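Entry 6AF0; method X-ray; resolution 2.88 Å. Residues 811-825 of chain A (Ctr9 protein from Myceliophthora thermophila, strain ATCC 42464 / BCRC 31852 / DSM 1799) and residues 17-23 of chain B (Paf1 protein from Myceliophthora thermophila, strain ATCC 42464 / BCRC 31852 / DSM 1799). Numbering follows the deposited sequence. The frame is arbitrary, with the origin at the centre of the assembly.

Chain A (811-825) IISCLGRTWLNKGRA
Chain B 17-23: QDYIARI

Ctr9 residues 811-825 form an unbroken α-helix, part of a longer one, and Paf1 residues 17-23 lie against it as an extended segment without regular secondary structure. The chains run in opposite senses: Cys814(A) CA lies 5.3 Å from Ala21(B) CA, and Arg817(A) CA lies 5.9 Å from Tyr19(B) CA. No backbone hydrogen bond links them; from Leu815(A) onward the helix amides are bonded to its own carbonyls through i to i+4 bonds, such as Arg817(A) N to Ser813(A) O at 3.0 Å and Leu820(A) N to Gly816(A) O at 2.8 Å. Thr818(A), chi1 m, also gives its OG1 proton to Cys814(A) O at 2.7 Å. Tyr19(B), chi1 t and chi2 101°, is the centrepiece. One face of the Tyr19(B) ring covers Gly816(A) C and Arg817(A) N. Tyr19(B) CD2 is 3.4 Å from Arg817(A) CB; separately, Tyr19(B) CE2 is 3.2 Å from Ser813(A) O. Tyr19(B) OH sits 3.7 Å from Gly816(A) CA; an ideal CB on Gly816(A) would fall 2.2 Å from Tyr19(B) OH, a clash, and glycine leaves the necessary room. Leu820(A), chi1 t and chi2 p, adds an apolar contact, CD2 to Tyr19(B) CD1 at 3.9 Å. Farther along Paf1, the small methyl of Ala21(B) nestles against the helix, its CB 3.8 Å from Ser813(A) CB and 3.9 Å from Cys814(A) SG, while Cys814(A) SG, chi1 m, comes within 3.5 Å of Arg22(B) O. At the other end, Asp18(B), chi1 t, meets the extended Arg824(A), m-t-t, in a salt bridge: Arg824(A) NH1 makes weak hydrogen bonds to Asp18(B) OD2 (3.5 Å, 172°) and OD1 (3.5 Å, 138°), with OD2 near the guanidinium plane. Each partner has a shorter bond at home: Arg824(A) NH1 to Asn821(A) OD1 at 2.9 Å, and Tyr19(B) N to Asp18(B) OD1 at 2.5 Å.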

# COMPACT_ATOMS: atom_id res chain seq x y z
N ILE A 811 47.73 23.12 8.51
CA ILE A 811 47.51 21.72 8.11
C ILE A 811 48.75 21.13 7.47
O ILE A 811 49.08 19.96 7.68
CB ILE A 811 46.35 21.53 7.10
CG1 ILE A 811 45.04 22.17 7.60
CG2 ILE A 811 46.12 20.05 6.83
CD1 ILE A 811 43.88 22.07 6.63
N ILE A 812 49.42 21.95 6.67
CA ILE A 812 50.70 21.59 6.08
C ILE A 812 51.72 21.32 7.19
O ILE A 812 52.45 20.34 7.15
CB ILE A 812 51.24 22.70 5.15
CG1 ILE A 812 50.34 22.88 3.93
CG2 ILE A 812 52.64 22.35 4.67
CD1 ILE A 812 50.66 24.12 3.10
N SER A 813 51.76 22.19 8.19
CA SER A 813 52.64 21.97 9.33
C SER A 813 52.37 20.60 9.93
O SER A 813 53.25 19.73 9.93
CB SER A 813 52.45 23.05 10.41
OG SER A 813 52.60 24.35 9.89
N CYS A 814 51.13 20.41 10.38
CA CYS A 814 50.70 19.19 11.03
C CYS A 814 51.05 17.97 10.17
O CYS A 814 51.52 16.94 10.67
CB CYS A 814 49.20 19.25 11.33
SG CYS A 814 48.75 20.44 12.65
N LEU A 815 50.86 18.10 8.88
CA LEU A 815 51.20 17.03 7.98
C LEU A 815 52.70 16.78 7.96
O LEU A 815 53.13 15.65 7.80
CB LEU A 815 50.69 17.34 6.58
CG LEU A 815 51.05 16.34 5.49
CD1 LEU A 815 50.54 14.95 5.81
CD2 LEU A 815 50.48 16.82 4.18
N GLY A 816 53.49 17.84 8.11
CA GLY A 816 54.95 17.75 8.02
C GLY A 816 55.52 16.97 9.18
O GLY A 816 56.24 15.99 8.99
N ARG A 817 55.16 17.40 10.38
CA ARG A 817 55.45 16.66 11.62
C ARG A 817 54.98 15.20 11.59
O ARG A 817 55.67 14.32 12.08
CB ARG A 817 54.81 17.39 12.81
CG ARG A 817 54.45 16.52 13.97
CD ARG A 817 53.98 17.36 15.13
NE ARG A 817 53.15 16.56 16.02
CZ ARG A 817 52.93 16.83 17.30
NH1 ARG A 817 53.47 17.90 17.89
NH2 ARG A 817 52.16 16.01 18.01
N THR A 818 53.81 14.93 11.04
CA THR A 818 53.33 13.56 10.94
C THR A 818 54.30 12.77 10.10
O THR A 818 54.79 11.73 10.53
CB THR A 818 51.92 13.47 10.32
OG1 THR A 818 51.02 14.32 11.06
CG2 THR A 818 51.36 12.04 10.34
N TRP A 819 54.61 13.26 8.91
CA TRP A 819 55.66 12.67 8.09
C TRP A 819 56.96 12.48 8.89
O TRP A 819 57.59 11.43 8.82
CB TRP A 819 55.95 13.52 6.86
CG TRP A 819 55.16 13.14 5.64
CD1 TRP A 819 54.29 13.93 4.94
CD2 TRP A 819 55.17 11.88 4.96
NE1 TRP A 819 53.77 13.25 3.88
CE2 TRP A 819 54.29 11.98 3.86
CE3 TRP A 819 55.84 10.67 5.18
CZ2 TRP A 819 54.06 10.92 2.98
CZ3 TRP A 819 55.60 9.60 4.28
CH2 TRP A 819 54.72 9.74 3.20
N LEU A 820 57.36 13.51 9.64
CA LEU A 820 58.59 13.47 10.41
C LEU A 820 58.57 12.33 11.42
O LEU A 820 59.51 11.55 11.48
CB LEU A 820 58.83 14.79 11.13
CG LEU A 820 59.97 14.87 12.15
CD1 LEU A 820 61.32 14.52 11.53
CD2 LEU A 820 60.06 16.26 12.74
N ASN A 821 57.51 12.24 12.20
CA ASN A 821 57.36 11.12 13.14
C ASN A 821 57.34 9.74 12.48
O ASN A 821 57.88 8.78 13.02
CB ASN A 821 56.15 11.33 14.04
CG ASN A 821 56.37 12.43 15.07
OD1 ASN A 821 57.50 12.74 15.43
ND2 ASN A 821 55.30 13.02 15.53
N LYS A 822 56.75 9.65 11.29
CA LYS A 822 56.83 8.44 10.50
C LYS A 822 58.26 8.11 10.10
O LYS A 822 58.59 6.95 9.99
CB LYS A 822 55.99 8.56 9.23
CG LYS A 822 55.89 7.28 8.39
CD LYS A 822 54.98 7.48 7.18
CE LYS A 822 54.60 6.18 6.49
NZ LYS A 822 55.81 5.48 5.97
N GLY A 823 59.07 9.13 9.85
CA GLY A 823 60.49 8.93 9.52
C GLY A 823 61.31 8.47 10.70
O GLY A 823 62.24 7.69 10.54
N ARG A 824 60.97 8.96 11.88
CA ARG A 824 61.63 8.55 13.11
C ARG A 824 61.30 7.11 13.37
O ARG A 824 62.18 6.29 13.60
CB ARG A 824 61.16 9.41 14.28
CG ARG A 824 61.55 10.86 14.09
CD ARG A 824 60.78 11.78 15.00
NE ARG A 824 61.58 12.96 15.30
CZ ARG A 824 61.15 13.99 16.01
NH1 ARG A 824 59.90 14.01 16.48
NH2 ARG A 824 61.97 15.01 16.23
N ALA A 825 60.02 6.81 13.33
CA ALA A 825 59.55 5.48 13.65
C ALA A 825 60.21 4.47 12.73
O ALA A 825 60.80 3.50 13.18
CB ALA A 825 58.04 5.41 13.52
N GLN B 17 62.89 20.88 22.11
CA GLN B 17 62.48 21.40 20.81
C GLN B 17 62.08 20.32 19.84
O GLN B 17 62.64 19.23 19.85
CB GLN B 17 63.61 22.18 20.19
CG GLN B 17 63.69 23.59 20.71
CD GLN B 17 65.02 24.19 20.44
OE1 GLN B 17 65.67 23.83 19.49
NE2 GLN B 17 65.44 25.12 21.29
N ASP B 18 61.10 20.64 19.01
CA ASP B 18 60.52 19.70 18.05
C ASP B 18 59.79 20.51 16.99
O ASP B 18 59.61 21.72 17.12
CB ASP B 18 59.53 18.76 18.77
CG ASP B 18 59.22 17.49 17.98
OD1 ASP B 18 59.39 17.45 16.74
OD2 ASP B 18 58.80 16.52 18.62
N TYR B 19 59.36 19.84 15.94
CA TYR B 19 58.47 20.44 14.95
C TYR B 19 57.36 21.19 15.66
O TYR B 19 56.80 20.73 16.65
CB TYR B 19 57.89 19.34 14.06
CG TYR B 19 57.51 19.79 12.69
CD1 TYR B 19 58.33 19.54 11.61
CD2 TYR B 19 56.31 20.46 12.47
CE1 TYR B 19 57.98 19.94 10.33
CE2 TYR B 19 55.94 20.85 11.19
CZ TYR B 19 56.80 20.60 10.14
OH TYR B 19 56.47 20.99 8.87
N ILE B 20 57.05 22.37 15.17
CA ILE B 20 56.00 23.20 15.76
C ILE B 20 54.77 23.17 14.86
O ILE B 20 54.83 23.58 13.70
CB ILE B 20 56.46 24.65 15.99
CG1 ILE B 20 57.74 24.66 16.83
CG2 ILE B 20 55.40 25.42 16.75
CD1 ILE B 20 58.44 26.00 16.88
N ALA B 21 53.67 22.66 15.39
CA ALA B 21 52.41 22.62 14.67
C ALA B 21 51.28 22.67 15.68
O ALA B 21 50.89 21.64 16.21
CB ALA B 21 52.33 21.37 13.81
N ARG B 22 50.76 23.87 15.94
CA ARG B 22 49.62 24.07 16.83
C ARG B 22 48.58 23.05 16.45
O ARG B 22 48.39 22.73 15.27
CB ARG B 22 49.06 25.49 16.73
CG ARG B 22 48.18 25.93 17.89
CD ARG B 22 48.53 27.35 18.37
NE ARG B 22 47.82 27.73 19.59
CZ ARG B 22 46.53 28.08 19.65
NH1 ARG B 22 45.77 28.11 18.55
NH2 ARG B 22 45.99 28.42 20.82
N ILE B 23 47.94 22.50 17.47
CA ILE B 23 47.05 21.37 17.30
C ILE B 23 45.67 21.72 17.86
O ILE B 23 45.48 21.79 19.09
CB ILE B 23 47.66 20.07 17.89
CG1 ILE B 23 46.73 18.90 17.64
CG2 ILE B 23 48.05 20.22 19.37
CD1 ILE B 23 46.61 18.58 16.17